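Local structure of putative transcriptional regulator (Bacillus cytotoxicus NVH 391-98, 3K4H) at residues 194-208 with 222-236. The protein probably acts as a LacI-type transcriptional regulator whose periplasmic-binding-protein-like core holds a glucose-containing glycan between its two lobes. Sequence-based numbering, arbitrary orientation.
With GLC (alpha-D-glucopyranose), chain C.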
# COMPACT_ATOMS: atom_id res chain seq x y z
N THR A 194 10.63 -15.60 23.12
CA THR A 194 9.84 -14.97 24.19
C THR A 194 8.60 -14.21 23.66
O THR A 194 7.69 -13.94 24.40
CB THR A 194 10.70 -14.04 25.07
OG1 THR A 194 11.12 -12.91 24.31
CG2 THR A 194 11.92 -14.75 25.57
N ALA A 195 8.59 -13.85 22.39
CA ALA A 195 7.39 -13.28 21.78
C ALA A 195 7.07 -14.11 20.53
O ALA A 195 7.96 -14.78 19.97
CB ALA A 195 7.58 -11.79 21.43
N ILE A 196 5.79 -14.09 20.14
CA ILE A 196 5.27 -14.83 19.00
C ILE A 196 4.26 -14.01 18.17
O ILE A 196 3.32 -13.42 18.70
CB ILE A 196 4.60 -16.12 19.47
CG1 ILE A 196 5.62 -17.05 20.14
CG2 ILE A 196 3.88 -16.81 18.34
CD1 ILE A 196 5.03 -18.31 20.87
N MSE A 197 4.46 -13.96 16.85
CA MSE A 197 3.46 -13.36 15.97
C MSE A 197 2.73 -14.44 15.19
O MSE A 197 3.32 -15.23 14.48
CB MSE A 197 4.09 -12.34 15.02
CG MSE A 197 3.08 -11.54 14.19
SE MSE A 197 3.98 -10.26 12.95
CE MSE A 197 4.18 -11.46 11.42
N ALA A 198 1.41 -14.45 15.36
CA ALA A 198 0.55 -15.37 14.65
C ALA A 198 -0.16 -14.60 13.57
O ALA A 198 -0.66 -13.52 13.80
CB ALA A 198 -0.43 -15.94 15.61
N THR A 199 -0.19 -15.17 12.38
CA THR A 199 -0.78 -14.49 11.22
C THR A 199 -2.30 -14.65 11.16
O THR A 199 -2.94 -14.07 10.29
CB THR A 199 -0.17 -14.99 9.92
OG1 THR A 199 -0.29 -16.42 9.88
CG2 THR A 199 1.30 -14.61 9.84
N ASP A 200 -2.87 -15.38 12.13
CA ASP A 200 -4.31 -15.61 12.22
C ASP A 200 -4.77 -15.91 13.66
O ASP A 200 -4.19 -16.76 14.34
CB ASP A 200 -4.68 -16.78 11.31
CG ASP A 200 -6.17 -17.04 11.25
OD1 ASP A 200 -6.72 -16.83 10.15
OD2 ASP A 200 -6.80 -17.44 12.26
N ASP A 201 -5.84 -15.24 14.11
CA ASP A 201 -6.42 -15.46 15.44
C ASP A 201 -6.66 -16.91 15.82
O ASP A 201 -6.51 -17.28 16.98
CB ASP A 201 -7.70 -14.64 15.61
CG ASP A 201 -7.42 -13.18 15.95
OD1 ASP A 201 -6.23 -12.81 16.03
OD2 ASP A 201 -8.35 -12.38 16.17
N LEU A 202 -7.04 -17.75 14.86
CA LEU A 202 -7.23 -19.17 15.17
C LEU A 202 -5.97 -19.75 15.77
O LEU A 202 -6.03 -20.50 16.75
CB LEU A 202 -7.65 -19.99 13.96
CG LEU A 202 -9.16 -19.91 13.71
CD1 LEU A 202 -9.58 -20.85 12.57
CD2 LEU A 202 -9.98 -20.13 15.01
N ILE A 203 -4.84 -19.40 15.16
CA ILE A 203 -3.53 -19.86 15.58
C ILE A 203 -3.16 -19.20 16.90
O ILE A 203 -2.54 -19.82 17.75
CB ILE A 203 -2.47 -19.52 14.51
CG1 ILE A 203 -2.95 -19.98 13.13
CG2 ILE A 203 -1.13 -20.15 14.87
CD1 ILE A 203 -2.04 -19.59 11.97
N GLY A 204 -3.54 -17.93 17.06
CA GLY A 204 -3.31 -17.19 18.29
C GLY A 204 -4.02 -17.89 19.43
O GLY A 204 -3.45 -18.10 20.50
N LEU A 205 -5.26 -18.27 19.18
CA LEU A 205 -6.08 -18.79 20.26
C LEU A 205 -5.52 -20.13 20.69
O LEU A 205 -5.50 -20.45 21.88
CB LEU A 205 -7.57 -18.86 19.88
CG LEU A 205 -8.16 -17.44 19.87
CD1 LEU A 205 -9.48 -17.38 19.15
CD2 LEU A 205 -8.27 -16.83 21.29
N GLY A 206 -5.02 -20.89 19.71
CA GLY A 206 -4.45 -22.18 19.96
C GLY A 206 -3.12 -22.06 20.65
O GLY A 206 -2.78 -22.88 21.49
N VAL A 207 -2.35 -21.04 20.29
CA VAL A 207 -1.05 -20.84 20.87
C VAL A 207 -1.30 -20.65 22.36
O VAL A 207 -0.74 -21.39 23.18
CB VAL A 207 -0.29 -19.65 20.17
CG1 VAL A 207 0.82 -19.08 21.03
CG2 VAL A 207 0.30 -20.10 18.82
N LEU A 208 -2.19 -19.71 22.70
CA LEU A 208 -2.62 -19.45 24.07
C LEU A 208 -2.99 -20.69 24.87
O LEU A 208 -2.55 -20.86 25.98
CB LEU A 208 -3.82 -18.56 24.07
CG LEU A 208 -3.70 -17.12 24.50
CD1 LEU A 208 -5.11 -16.59 24.49
CD2 LEU A 208 -3.14 -17.08 25.94
N VAL A 222 5.46 -15.30 27.82
CA VAL A 222 5.49 -15.20 26.37
C VAL A 222 4.47 -14.19 25.95
O VAL A 222 3.33 -14.26 26.39
CB VAL A 222 5.16 -16.54 25.68
CG1 VAL A 222 5.13 -16.37 24.18
CG2 VAL A 222 6.15 -17.59 26.01
N SER A 223 4.88 -13.25 25.10
CA SER A 223 3.96 -12.30 24.49
C SER A 223 3.48 -12.83 23.13
O SER A 223 4.26 -13.42 22.37
CB SER A 223 4.65 -10.93 24.31
OG SER A 223 5.11 -10.41 25.54
N ILE A 224 2.20 -12.61 22.84
CA ILE A 224 1.59 -13.02 21.58
C ILE A 224 0.93 -11.81 20.94
O ILE A 224 0.16 -11.12 21.61
CB ILE A 224 0.44 -14.02 21.83
CG1 ILE A 224 0.90 -15.25 22.61
CG2 ILE A 224 -0.25 -14.42 20.54
CD1 ILE A 224 -0.29 -16.05 23.16
N VAL A 225 1.19 -11.56 19.66
CA VAL A 225 0.31 -10.73 18.86
C VAL A 225 -0.18 -11.58 17.69
O VAL A 225 0.60 -12.40 17.17
CB VAL A 225 0.99 -9.51 18.27
CG1 VAL A 225 -0.04 -8.66 17.56
CG2 VAL A 225 1.66 -8.69 19.36
N SER A 226 -1.41 -11.39 17.27
CA SER A 226 -2.00 -12.10 16.17
C SER A 226 -2.76 -11.16 15.28
O SER A 226 -2.77 -9.99 15.48
CB SER A 226 -2.93 -13.17 16.66
OG SER A 226 -4.18 -13.02 16.08
N PHE A 227 -3.42 -11.67 14.28
CA PHE A 227 -4.05 -10.86 13.28
C PHE A 227 -5.50 -11.18 13.10
O PHE A 227 -5.91 -12.25 13.30
CB PHE A 227 -3.42 -11.13 11.95
CG PHE A 227 -2.32 -10.25 11.61
CD1 PHE A 227 -2.51 -9.17 10.85
CD2 PHE A 227 -1.07 -10.54 11.98
CE1 PHE A 227 -1.48 -8.38 10.54
CE2 PHE A 227 -0.06 -9.74 11.66
CZ PHE A 227 -0.26 -8.67 10.95
N ASN A 228 -6.26 -10.20 12.67
CA ASN A 228 -7.67 -10.32 12.33
C ASN A 228 -8.78 -10.02 13.30
O ASN A 228 -9.86 -9.84 12.89
CB ASN A 228 -7.90 -11.77 12.04
CG ASN A 228 -7.46 -12.21 10.69
OD1 ASN A 228 -7.63 -13.34 10.34
ND2 ASN A 228 -6.89 -11.33 9.94
N ASN A 229 -8.55 -9.81 14.56
CA ASN A 229 -9.65 -9.38 15.38
C ASN A 229 -10.91 -10.19 15.45
O ASN A 229 -11.98 -9.66 15.43
CB ASN A 229 -9.99 -7.96 15.06
CG ASN A 229 -10.76 -7.32 16.13
OD1 ASN A 229 -11.11 -7.93 17.10
ND2 ASN A 229 -11.05 -6.09 15.95
N ALA A 230 -10.80 -11.48 15.54
CA ALA A 230 -11.95 -12.31 15.66
C ALA A 230 -12.63 -12.06 16.94
O ALA A 230 -12.04 -11.80 17.93
CB ALA A 230 -11.56 -13.68 15.63
N LEU A 231 -13.92 -12.20 16.94
CA LEU A 231 -14.68 -11.90 18.10
C LEU A 231 -14.14 -12.73 19.19
O LEU A 231 -14.19 -12.38 20.32
CB LEU A 231 -16.10 -12.32 17.86
CG LEU A 231 -16.99 -12.29 19.07
CD1 LEU A 231 -17.46 -10.91 19.25
CD2 LEU A 231 -18.14 -13.18 18.88
N LEU A 232 -13.65 -13.88 18.86
CA LEU A 232 -13.10 -14.77 19.88
C LEU A 232 -11.86 -14.18 20.56
O LEU A 232 -11.59 -14.44 21.72
CB LEU A 232 -12.77 -16.13 19.28
CG LEU A 232 -13.91 -17.07 18.86
CD1 LEU A 232 -13.53 -17.95 17.64
CD2 LEU A 232 -14.35 -17.90 20.05
N SER A 233 -11.12 -13.37 19.82
CA SER A 233 -9.93 -12.76 20.38
C SER A 233 -10.26 -11.79 21.51
O SER A 233 -9.42 -11.56 22.37
CB SER A 233 -9.09 -12.07 19.29
OG SER A 233 -9.68 -10.84 18.88
N GLU A 234 -11.46 -11.22 21.50
CA GLU A 234 -11.87 -10.20 22.49
C GLU A 234 -12.09 -10.79 23.87
O GLU A 234 -11.93 -10.12 24.90
CB GLU A 234 -13.15 -9.50 22.03
CG GLU A 234 -12.91 -8.42 20.99
CD GLU A 234 -14.19 -7.90 20.35
OE1 GLU A 234 -14.99 -7.24 21.05
OE2 GLU A 234 -14.38 -8.13 19.13
N ILE A 235 -12.39 -12.08 23.88
CA ILE A 235 -12.93 -12.78 25.03
C ILE A 235 -12.00 -13.90 25.51
O ILE A 235 -12.31 -14.61 26.49
CB ILE A 235 -14.36 -13.27 24.68
CG1 ILE A 235 -15.36 -12.84 25.75
CG2 ILE A 235 -14.41 -14.72 24.16
CD1 ILE A 235 -15.95 -11.45 25.46
N ALA A 236 -10.87 -14.02 24.86
CA ALA A 236 -9.91 -15.01 25.19
C ALA A 236 -9.38 -14.58 26.48
O ALA A 236 -9.43 -13.44 26.81
CB ALA A 236 -8.85 -14.99 24.21
C1 GLC C . -7.19 -16.03 7.29
C2 GLC C . -7.73 -16.37 5.91
C3 GLC C . -6.92 -15.65 4.86
C4 GLC C . -7.09 -14.17 5.14
C5 GLC C . -6.40 -13.84 6.46
C6 GLC C . -6.63 -12.36 6.83
O1 GLC C . -6.00 -16.75 7.50
O2 GLC C . -7.63 -17.76 5.70
O3 GLC C . -7.37 -16.03 3.57
O4 GLC C . -6.54 -13.37 4.11
O5 GLC C . -6.90 -14.66 7.51
O6 GLC C . -5.57 -11.83 7.60
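Asp201 reaches from the start of helix 201-208 into the turn after strand 223-227, where its OD2 accepts from Ala230 N at 2.7 Å, on the anti side, 19° out of the carboxylate plane. With CG beside its own backbone N (chi1 -81°), the carboxylate is turned toward the 228-230 turn, and OD1 has a further partner in Thr242 OG1. Strands 195-198 and 223-227 run parallel, Ala198 N giving to Val225 O at 2.9 Å. The tight part is the helix-covered face: Gly204, with no side chain, lies over Ser226, its CA 4.4 Å from Ser226 CB, and Ile224 CD1 rests against both Val207 CG1 (3.9 Å) and Leu208 CG (3.8 Å). On the other face Met197, bent at chi3, brings SE to the edge of the Phe227 ring. The solvent side is held by fewer contacts: Leu205, partly exposed, crosses exposed Leu232 at about a right angle and meets Ala236 CB through CD2. At the carboxyl ends of the strands, Asp200 OD2 caps the helix through Leu202 N while OD1 takes the glucose O1 hydroxyl at 2.7 Å; Asn228 also borders the sugar. This is a right-handed beta-alpha-beta crossover of a periplasmic-binding-protein-like fold, with sugar-binding loops.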